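Local coordinates for protein heat shock protease HtrA (PDB 1L1J) that probably acts as an ATP-independent serine endopeptidase of the heat-shock response, the chain here being its trypsin-like protease domain, at residues 61-67 / 116-122; 21-25 / 52-56; 130-136 / 147-153; 167-171 / 200-204. All coordinates share one frame. Residues are numbered along the deposited sequence.

Contact 1: residues 61-67 / 116-122; sequences FIFDPEG and KFPYLEF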
# COMPACT_ATOMS: atom_id res chain seq x y z
N PHE A 61 2.06 -2.38 -5.01
CA PHE A 61 3.03 -3.41 -5.31
C PHE A 61 2.60 -4.35 -6.42
O PHE A 61 1.42 -4.71 -6.54
CB PHE A 61 3.39 -4.18 -4.03
CG PHE A 61 2.20 -4.79 -3.33
CD1 PHE A 61 1.89 -6.13 -3.51
CD2 PHE A 61 1.41 -4.03 -2.49
CE1 PHE A 61 0.81 -6.69 -2.86
CE2 PHE A 61 0.32 -4.59 -1.83
CZ PHE A 61 0.02 -5.92 -2.01
N ILE A 62 3.58 -4.72 -7.23
CA ILE A 62 3.38 -5.60 -8.36
C ILE A 62 3.24 -7.02 -7.84
O ILE A 62 4.13 -7.52 -7.15
CB ILE A 62 4.59 -5.52 -9.33
CG1 ILE A 62 4.81 -4.05 -9.75
CG2 ILE A 62 4.34 -6.40 -10.55
CD1 ILE A 62 6.19 -3.74 -10.27
N PHE A 63 2.11 -7.65 -8.16
CA PHE A 63 1.85 -9.01 -7.71
C PHE A 63 1.95 -10.06 -8.80
O PHE A 63 1.75 -11.25 -8.54
CB PHE A 63 0.49 -9.09 -7.00
CG PHE A 63 -0.70 -8.72 -7.85
CD1 PHE A 63 -1.37 -9.68 -8.59
CD2 PHE A 63 -1.18 -7.41 -7.86
CE1 PHE A 63 -2.53 -9.35 -9.31
CE2 PHE A 63 -2.34 -7.08 -8.58
CZ PHE A 63 -3.01 -8.05 -9.30
N ASP A 64 2.27 -9.63 -10.01
CA ASP A 64 2.41 -10.54 -11.13
C ASP A 64 3.11 -9.82 -12.28
O ASP A 64 2.66 -8.78 -12.74
CB ASP A 64 1.03 -11.09 -11.54
CG ASP A 64 0.69 -12.43 -10.83
OD1 ASP A 64 -0.51 -12.78 -10.74
OD2 ASP A 64 1.62 -13.13 -10.36
N PRO A 65 4.23 -10.40 -12.76
CA PRO A 65 5.11 -9.92 -13.84
C PRO A 65 4.50 -9.11 -14.97
O PRO A 65 5.14 -8.21 -15.50
CB PRO A 65 5.78 -11.21 -14.33
CG PRO A 65 4.79 -12.28 -13.96
CD PRO A 65 4.39 -11.85 -12.58
N GLU A 66 3.26 -9.42 -15.33
CA GLU A 66 2.57 -8.71 -16.40
C GLU A 66 2.44 -7.22 -16.10
O GLU A 66 2.06 -6.44 -16.98
CB GLU A 66 1.18 -9.31 -16.63
CG GLU A 66 1.07 -10.79 -16.26
CD GLU A 66 0.85 -10.99 -14.76
OE1 GLU A 66 1.06 -12.13 -14.28
OE2 GLU A 66 0.46 -10.02 -14.07
N GLY A 67 2.73 -6.81 -14.87
CA GLY A 67 2.64 -5.41 -14.53
C GLY A 67 1.41 -5.07 -13.71
O GLY A 67 0.98 -3.91 -13.65
N LYS A 116 9.47 -8.43 -18.17
CA LYS A 116 8.43 -8.41 -17.17
C LYS A 116 9.04 -7.78 -15.92
O LYS A 116 10.24 -7.52 -15.87
CB LYS A 116 7.94 -9.83 -16.91
CG LYS A 116 7.31 -10.48 -18.15
CD LYS A 116 6.65 -11.83 -17.84
CE LYS A 116 5.89 -12.36 -19.05
NZ LYS A 116 5.12 -13.59 -18.75
N PHE A 117 8.19 -7.53 -14.93
CA PHE A 117 8.62 -6.90 -13.69
C PHE A 117 8.81 -7.86 -12.52
O PHE A 117 8.44 -9.03 -12.60
CB PHE A 117 7.59 -5.86 -13.28
CG PHE A 117 7.26 -4.87 -14.35
CD1 PHE A 117 8.13 -3.83 -14.64
CD2 PHE A 117 6.07 -4.97 -15.06
CE1 PHE A 117 7.82 -2.89 -15.63
CE2 PHE A 117 5.75 -4.04 -16.05
CZ PHE A 117 6.63 -3.00 -16.34
N PRO A 118 9.41 -7.37 -11.43
CA PRO A 118 9.62 -8.19 -10.23
C PRO A 118 8.28 -8.18 -9.49
O PRO A 118 7.53 -7.21 -9.58
CB PRO A 118 10.71 -7.43 -9.48
CG PRO A 118 10.45 -6.00 -9.86
CD PRO A 118 10.18 -6.11 -11.34
N TYR A 119 7.98 -9.24 -8.76
CA TYR A 119 6.70 -9.29 -8.06
C TYR A 119 6.75 -10.02 -6.73
O TYR A 119 7.63 -10.86 -6.49
CB TYR A 119 5.67 -9.97 -8.95
CG TYR A 119 6.05 -11.39 -9.28
CD1 TYR A 119 5.32 -12.46 -8.76
CD2 TYR A 119 7.17 -11.66 -10.07
CE1 TYR A 119 5.70 -13.78 -9.03
CE2 TYR A 119 7.56 -12.97 -10.34
CZ TYR A 119 6.82 -14.03 -9.82
OH TYR A 119 7.19 -15.33 -10.08
N LEU A 120 5.78 -9.69 -5.88
CA LEU A 120 5.66 -10.31 -4.57
C LEU A 120 4.67 -11.47 -4.64
O LEU A 120 3.84 -11.53 -5.54
CB LEU A 120 5.17 -9.29 -3.53
CG LEU A 120 6.08 -8.16 -3.02
CD1 LEU A 120 7.51 -8.39 -3.47
CD2 LEU A 120 5.57 -6.82 -3.51
N GLU A 121 4.76 -12.40 -3.70
CA GLU A 121 3.85 -13.53 -3.67
C GLU A 121 2.89 -13.38 -2.50
O GLU A 121 3.22 -12.78 -1.49
CB GLU A 121 4.63 -14.83 -3.55
CG GLU A 121 5.71 -14.98 -4.60
CD GLU A 121 6.33 -16.37 -4.60
OE1 GLU A 121 6.84 -16.80 -3.53
OE2 GLU A 121 6.31 -17.03 -5.66
N PHE A 122 1.69 -13.93 -2.64
CA PHE A 122 0.70 -13.85 -1.58
C PHE A 122 0.91 -14.93 -0.54
O PHE A 122 1.32 -16.05 -0.84
CB PHE A 122 -0.72 -13.97 -2.15
CG PHE A 122 -1.09 -12.86 -3.10
CD1 PHE A 122 -2.21 -12.98 -3.92
CD2 PHE A 122 -0.33 -11.69 -3.17
CE1 PHE A 122 -2.57 -11.95 -4.79
CE2 PHE A 122 -0.68 -10.66 -4.03
CZ PHE A 122 -1.80 -10.79 -4.84
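The ring of Tyr119 lies flat against Pro65: Pro65 CD sits 3.8 Å from the centroid of the tyrosine ring and almost on its normal, a CH-pi contact over the face. It illustrates how a strand end and the turn after it can be held by an irregular segment through few polar links and many apolar ones. Two backbone hydrogen bonds fix the register, Leu120 N to Ile62 O at 3.0 Å and Phe117 N to Pro65 O at 3.2 Å. Between and beside them, apolar groups close the gap. Phe61 CB meets Leu120 CD2 at 3.5 Å, Ile62 CD1 approaches Phe117 CB at 3.9 Å, and Phe63 CB touches Phe122 CE2 at 3.6 Å, with the two phenylalanine rings set obliquely. At the turn, Gly67 CA comes within 3.5 Å of Phe117 CD2; with phi at 104°, this position suits a residue without a side chain. The contact ties the end of strand 54-64, in the N-terminal sheet of the trypsin-like fold, to the chain entering the second sheet. Phe122 also packs on helix 216-223, Phe61 and Leu120 reach Val194 of strand 193-198, and Phe63 rests on Leu70 of strand 68-72.

Contact 2: residues 21-25 / 52-56; sequences DVVKT and RQVAS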
# COMPACT_ATOMS: atom_id res chain seq x y z
N ASP A 21 1.51 8.53 -7.83
CA ASP A 21 1.18 9.95 -7.82
C ASP A 21 0.14 10.25 -8.89
O ASP A 21 0.26 9.83 -10.04
CB ASP A 21 2.45 10.81 -8.02
CG ASP A 21 3.36 10.29 -9.14
OD1 ASP A 21 3.66 9.08 -9.17
OD2 ASP A 21 3.80 11.11 -9.99
N VAL A 22 -0.90 10.98 -8.48
CA VAL A 22 -2.01 11.36 -9.35
C VAL A 22 -2.19 12.88 -9.38
O VAL A 22 -2.51 13.49 -8.35
CB VAL A 22 -3.32 10.70 -8.84
CG1 VAL A 22 -4.52 11.17 -9.66
CG2 VAL A 22 -3.17 9.19 -8.90
N VAL A 23 -1.99 13.49 -10.55
CA VAL A 23 -2.11 14.94 -10.70
C VAL A 23 -3.54 15.45 -10.44
O VAL A 23 -4.50 14.68 -10.52
CB VAL A 23 -1.65 15.40 -12.10
CG1 VAL A 23 -1.79 16.91 -12.23
CG2 VAL A 23 -0.21 14.98 -12.33
N LYS A 24 -3.67 16.74 -10.14
CA LYS A 24 -4.98 17.31 -9.88
C LYS A 24 -5.70 17.74 -11.15
O LYS A 24 -5.12 17.73 -12.24
CB LYS A 24 -4.87 18.49 -8.91
CG LYS A 24 -6.21 18.85 -8.28
CD LYS A 24 -6.13 20.17 -7.56
CE LYS A 24 -5.77 21.32 -8.52
NZ LYS A 24 -6.79 21.58 -9.58
N THR A 25 -6.97 18.13 -10.99
CA THR A 25 -7.82 18.57 -12.09
C THR A 25 -8.17 17.38 -12.99
O THR A 25 -7.42 16.38 -12.95
CB THR A 25 -7.14 19.66 -12.97
OG1 THR A 25 -6.50 20.63 -12.12
CG2 THR A 25 -8.18 20.37 -13.84
N ARG A 52 -1.12 22.00 -4.99
CA ARG A 52 -1.71 22.36 -6.26
C ARG A 52 -1.58 21.23 -7.30
O ARG A 52 -2.57 20.83 -7.91
CB ARG A 52 -1.06 23.65 -6.79
CG ARG A 52 -2.04 24.81 -7.03
CD ARG A 52 -1.30 26.14 -7.26
NE ARG A 52 -1.76 26.87 -8.44
CZ ARG A 52 -2.83 27.68 -8.49
NH1 ARG A 52 -3.58 27.87 -7.41
NH2 ARG A 52 -3.14 28.29 -9.63
N GLN A 53 -0.37 20.69 -7.46
CA GLN A 53 -0.13 19.64 -8.45
C GLN A 53 -0.55 18.20 -8.14
O GLN A 53 -0.89 17.45 -9.05
CB GLN A 53 1.35 19.64 -8.84
CG GLN A 53 1.85 20.95 -9.44
CD GLN A 53 3.26 20.84 -10.03
OE1 GLN A 53 3.47 20.19 -11.06
NE2 GLN A 53 4.22 21.47 -9.37
N VAL A 54 -0.53 17.80 -6.87
CA VAL A 54 -0.86 16.41 -6.52
C VAL A 54 -2.24 16.18 -5.90
O VAL A 54 -2.74 17.00 -5.13
CB VAL A 54 0.22 15.81 -5.58
CG1 VAL A 54 -0.06 14.33 -5.35
CG2 VAL A 54 1.59 15.99 -6.19
N ALA A 55 -2.84 15.05 -6.25
CA ALA A 55 -4.15 14.71 -5.75
C ALA A 55 -4.03 13.57 -4.75
O ALA A 55 -4.78 13.51 -3.77
CB ALA A 55 -5.05 14.30 -6.91
N SER A 56 -3.09 12.68 -5.01
CA SER A 56 -2.83 11.54 -4.15
C SER A 56 -1.44 10.94 -4.35
O SER A 56 -0.96 10.78 -5.48
CB SER A 56 -3.87 10.45 -4.36
OG SER A 56 -4.79 10.43 -3.29
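This is an antiparallel strand pairing distorted by a classic beta bulge, in the N-terminal sheet, where the end of strand 17-23 meets the start of strand 54-64, two inner neighbours. Ala55 and Ser56 both face Val22, whose carbonyl serves the two of them: Ala55 N donates to Val22 O at 2.6 Å, while the bond from Ser56 N to Val22 O, at 3.5 Å, is weak. Val22 N returns a bond to Ser56 O at 3.0 Å. A bulge sets two residues of one strand against one of its neighbour; here the chain turns a corner at Ala55. Beyond the bulge, Lys24 N donates to Gln53 O at 3.1 Å, so the pairing reaches the last turn of a helix. Side chains add little: Val22 CG1 and Ala55 CB stand 4.2 Å apart, and the aliphatic part of Lys24 passes Arg52, with Lys24 CE 3.3 Å from Arg52 O. Helix 50-53 leads directly into this pairing, Phe30 packs on Val22 and Ala55, and strand 83-85 flanks strand 17-23 at Asp21.

Contact 3: residues 130-136 / 147-153; sequences IGEWAIA and VTVGVVS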
# COMPACT_ATOMS: atom_id res chain seq x y z
N ILE A 130 -0.71 -14.65 15.65
CA ILE A 130 -0.54 -13.38 16.33
C ILE A 130 0.79 -13.43 17.06
O ILE A 130 1.04 -14.35 17.82
CB ILE A 130 -1.66 -13.14 17.36
CG1 ILE A 130 -3.01 -13.17 16.65
CG2 ILE A 130 -1.47 -11.79 18.04
CD1 ILE A 130 -4.16 -13.04 17.60
N GLY A 131 1.65 -12.44 16.80
CA GLY A 131 2.95 -12.39 17.43
C GLY A 131 4.03 -12.58 16.39
O GLY A 131 5.22 -12.50 16.69
N GLU A 132 3.63 -12.84 15.15
CA GLU A 132 4.61 -13.03 14.10
C GLU A 132 5.01 -11.68 13.55
O GLU A 132 4.19 -10.77 13.48
CB GLU A 132 4.04 -13.90 12.97
CG GLU A 132 2.85 -13.31 12.26
CD GLU A 132 2.68 -13.86 10.86
OE1 GLU A 132 2.78 -15.09 10.68
OE2 GLU A 132 2.44 -13.07 9.93
N TRP A 133 6.28 -11.55 13.18
CA TRP A 133 6.77 -10.28 12.66
C TRP A 133 6.11 -9.89 11.35
O TRP A 133 5.93 -10.73 10.47
CB TRP A 133 8.29 -10.32 12.45
CG TRP A 133 9.06 -10.61 13.68
CD1 TRP A 133 9.56 -11.81 14.08
CD2 TRP A 133 9.43 -9.67 14.70
NE1 TRP A 133 10.21 -11.69 15.28
CE2 TRP A 133 10.14 -10.38 15.70
CE3 TRP A 133 9.22 -8.29 14.89
CZ2 TRP A 133 10.65 -9.77 16.84
CZ3 TRP A 133 9.72 -7.68 16.02
CH2 TRP A 133 10.43 -8.42 16.99
N ALA A 134 5.75 -8.62 11.24
CA ALA A 134 5.15 -8.08 10.02
C ALA A 134 6.03 -6.91 9.55
O ALA A 134 6.43 -6.06 10.34
CB ALA A 134 3.75 -7.60 10.28
N ILE A 135 6.35 -6.88 8.26
CA ILE A 135 7.20 -5.81 7.78
C ILE A 135 6.39 -4.97 6.81
O ILE A 135 5.97 -5.46 5.78
CB ILE A 135 8.45 -6.41 7.07
CG1 ILE A 135 8.99 -7.59 7.89
CG2 ILE A 135 9.54 -5.36 6.96
CD1 ILE A 135 10.15 -8.32 7.23
N ALA A 136 6.17 -3.71 7.15
CA ALA A 136 5.41 -2.81 6.28
C ALA A 136 6.39 -2.12 5.34
O ALA A 136 7.42 -1.60 5.79
CB ALA A 136 4.70 -1.79 7.10
N VAL A 147 10.57 1.63 5.72
CA VAL A 147 10.19 0.38 6.37
C VAL A 147 9.90 0.51 7.86
O VAL A 147 10.59 1.24 8.56
CB VAL A 147 11.29 -0.69 6.16
CG1 VAL A 147 11.10 -1.85 7.12
CG2 VAL A 147 11.27 -1.19 4.72
N THR A 148 8.88 -0.18 8.35
CA THR A 148 8.53 -0.18 9.77
C THR A 148 8.24 -1.61 10.15
O THR A 148 7.68 -2.37 9.38
CB THR A 148 7.30 0.71 10.12
OG1 THR A 148 6.14 0.24 9.44
CG2 THR A 148 7.56 2.15 9.73
N VAL A 149 8.66 -1.99 11.35
CA VAL A 149 8.49 -3.35 11.80
C VAL A 149 7.71 -3.45 13.09
O VAL A 149 7.77 -2.57 13.95
CB VAL A 149 9.86 -4.00 11.99
CG1 VAL A 149 9.72 -5.47 12.27
CG2 VAL A 149 10.68 -3.78 10.76
N GLY A 150 6.98 -4.54 13.20
CA GLY A 150 6.18 -4.79 14.37
C GLY A 150 5.79 -6.25 14.39
O GLY A 150 6.55 -7.14 13.96
N VAL A 151 4.58 -6.52 14.85
CA VAL A 151 4.15 -7.90 14.93
C VAL A 151 2.66 -7.97 14.66
O VAL A 151 2.00 -6.93 14.64
CB VAL A 151 4.51 -8.45 16.33
CG1 VAL A 151 3.31 -8.40 17.27
CG2 VAL A 151 5.09 -9.81 16.19
N VAL A 152 2.12 -9.15 14.40
CA VAL A 152 0.68 -9.18 14.18
C VAL A 152 0.04 -9.08 15.55
O VAL A 152 0.40 -9.84 16.46
CB VAL A 152 0.21 -10.43 13.47
CG1 VAL A 152 -1.27 -10.32 13.22
CG2 VAL A 152 0.94 -10.60 12.14
N SER A 153 -0.88 -8.13 15.70
CA SER A 153 -1.55 -7.86 16.96
C SER A 153 -2.91 -8.53 17.09
O SER A 153 -3.29 -9.01 18.16
CB SER A 153 -1.75 -6.36 17.15
OG SER A 153 -0.52 -5.68 17.30
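Ile130 opens the approach to a beta hairpin of the C-terminal sheet, strands 133-138 and 146-160, with its CG2 3.1 Å from Val152 O. Gly131 N then donates to Val152 O at 2.9 Å; a phi of 113° favours glycine. Glu132 O accepts from Val152 N at 2.8 Å. Trp133 pairs with Val151 as a non-hydrogen-bonded pair, and its indole leans across the neighbouring strand, bringing Trp133 CE3 3.9 Å from Val149 CG1. Ala134 and Gly150 exchange bonds, Ala134 N to Gly150 O at 3.2 Å and Gly150 N to Ala134 O at 3.3 Å. Ile135, opposite Val149, shares a face with it and packs through CG2 on Val147 CG1 at 3.8 Å; helix 5-13 lies against this face. The alternation of faces, a general property of strands, turns Ala136 and Thr148 the other way, toward the loop holding Asn182, a predicted substrate-binding residue. Thr148 OG1 is hydrogen-bonded to Ala177 O. Ala136 N reaches Thr148 O at 3.0 Å, and Thr148 N to Ala136 O at 3.3 Å.

Contact 4: residues 167-171 / 200-204; sequences YYVGL and AIVNP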
# COMPACT_ATOMS: atom_id res chain seq x y z
N TYR A 167 -17.67 1.58 8.52
CA TYR A 167 -16.77 0.80 9.33
C TYR A 167 -15.65 0.24 8.46
O TYR A 167 -15.86 -0.07 7.28
CB TYR A 167 -17.49 -0.41 9.96
CG TYR A 167 -18.36 -0.17 11.18
CD1 TYR A 167 -19.61 0.44 11.08
CD2 TYR A 167 -17.95 -0.62 12.44
CE1 TYR A 167 -20.43 0.59 12.21
CE2 TYR A 167 -18.76 -0.48 13.56
CZ TYR A 167 -20.00 0.12 13.43
OH TYR A 167 -20.82 0.21 14.53
N TYR A 168 -14.46 0.13 9.04
CA TYR A 168 -13.35 -0.49 8.35
C TYR A 168 -13.54 -1.89 8.93
O TYR A 168 -13.73 -2.00 10.14
CB TYR A 168 -12.00 0.10 8.81
CG TYR A 168 -11.81 1.57 8.47
CD1 TYR A 168 -11.75 2.54 9.48
CD2 TYR A 168 -11.72 2.00 7.16
CE1 TYR A 168 -11.60 3.88 9.18
CE2 TYR A 168 -11.57 3.33 6.85
CZ TYR A 168 -11.51 4.28 7.86
OH TYR A 168 -11.34 5.62 7.53
N VAL A 169 -13.54 -2.93 8.10
CA VAL A 169 -13.75 -4.28 8.65
C VAL A 169 -12.91 -5.41 8.03
O VAL A 169 -12.57 -5.39 6.84
CB VAL A 169 -15.25 -4.70 8.58
CG1 VAL A 169 -16.15 -3.46 8.64
CG2 VAL A 169 -15.52 -5.50 7.33
N GLY A 170 -12.57 -6.40 8.86
CA GLY A 170 -11.78 -7.54 8.43
C GLY A 170 -10.28 -7.25 8.43
O GLY A 170 -9.49 -8.01 7.87
N LEU A 171 -9.89 -6.17 9.09
CA LEU A 171 -8.50 -5.74 9.11
C LEU A 171 -7.52 -6.47 10.02
O LEU A 171 -7.87 -6.95 11.10
CB LEU A 171 -8.44 -4.24 9.44
CG LEU A 171 -9.30 -3.34 8.55
CD1 LEU A 171 -9.30 -1.93 9.11
CD2 LEU A 171 -8.78 -3.38 7.11
N ALA A 200 -3.96 3.07 5.43
CA ALA A 200 -4.01 4.19 6.34
C ALA A 200 -5.36 4.87 6.47
O ALA A 200 -5.50 5.73 7.33
CB ALA A 200 -2.96 5.21 5.95
N ILE A 201 -6.36 4.53 5.65
CA ILE A 201 -7.66 5.21 5.80
C ILE A 201 -7.93 5.38 7.30
O ILE A 201 -8.47 6.41 7.73
CB ILE A 201 -8.87 4.44 5.14
CG1 ILE A 201 -8.59 2.93 5.07
CG2 ILE A 201 -9.19 5.05 3.77
CD1 ILE A 201 -9.77 2.10 4.51
N VAL A 202 -7.54 4.37 8.08
CA VAL A 202 -7.70 4.46 9.52
C VAL A 202 -6.62 5.47 9.91
O VAL A 202 -5.58 5.11 10.47
CB VAL A 202 -7.44 3.12 10.22
CG1 VAL A 202 -7.83 3.23 11.68
CG2 VAL A 202 -8.21 2.03 9.54
N ASN A 203 -6.89 6.72 9.55
CA ASN A 203 -6.04 7.89 9.77
C ASN A 203 -4.63 7.68 10.38
O ASN A 203 -3.63 7.85 9.67
CB ASN A 203 -6.84 8.92 10.57
CG ASN A 203 -8.18 9.25 9.92
OD1 ASN A 203 -8.99 8.35 9.66
ND2 ASN A 203 -8.41 10.53 9.64
N PRO A 204 -4.53 7.27 11.66
CA PRO A 204 -5.55 6.97 12.67
C PRO A 204 -6.05 8.14 13.54
O PRO A 204 -6.92 7.95 14.41
CB PRO A 204 -4.89 5.86 13.49
CG PRO A 204 -3.47 6.29 13.52
CD PRO A 204 -3.22 6.74 12.08
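Tyr168 adopts the m rotamer, with chi1 at -65°, and so extends its ring from the strand toward the loop 200-204, where it makes most of this contact. One face of the ring receives Val202: its CG2 lies 3.8 Å from the centroid of the Tyr168 ring, 21° off the normal, in a CH-pi arrangement. The t rotamer of Val202 places that methyl. The CA-to-CB bond of Leu171 points toward the loop, and its m, t rotamer brings Leu171 CD1 to within 4.1 Å of Val202 CG2, so that one branch is shared by two strand residues. The tyrosine hydroxyl ends beside the loop backbone, Tyr168 OH being 3.0 Å from Ile201 O. The side chain of Ile201 lies about 3 Å from those of His74 and Asp104, predicted members of the charge relay. The case shows how one long aromatic side chain can bridge a strand and a loop whose backbones lie far apart, the nearest CA atoms, of Tyr168 and Val202, being 7.6 Å apart. The bulge at Gly170 and Leu171 faces Arg157 of strand 146-160, while Leu171 and Val202 both pack on Phe212 of strand 211-215.

The four contacts illustrate how a two-sheet protease places its active site between halves. Contacts 1 and 2 share strand 54-64, their centres 26 Å apart, and contact 1 passes from that N-terminal sheet to the C-terminal one, which contacts 3 and 4 also reach. Contacts 3 and 4 lie on the neighbouring strands 146-160 and 167-174, centres 17 Å apart. No two touch, yet contacts 4 and 2 approach the predicted Ser183-His74-Asp104 triad, the side chains of Ile201 and Ser56 being about 3 and 6 Å from that of His74. Between side chains, Thr148 of contact 3 is about 4 Å from Asn182, predicted to bind substrate, and Phe61 and Ala136 are each about 10 Å from Ser183.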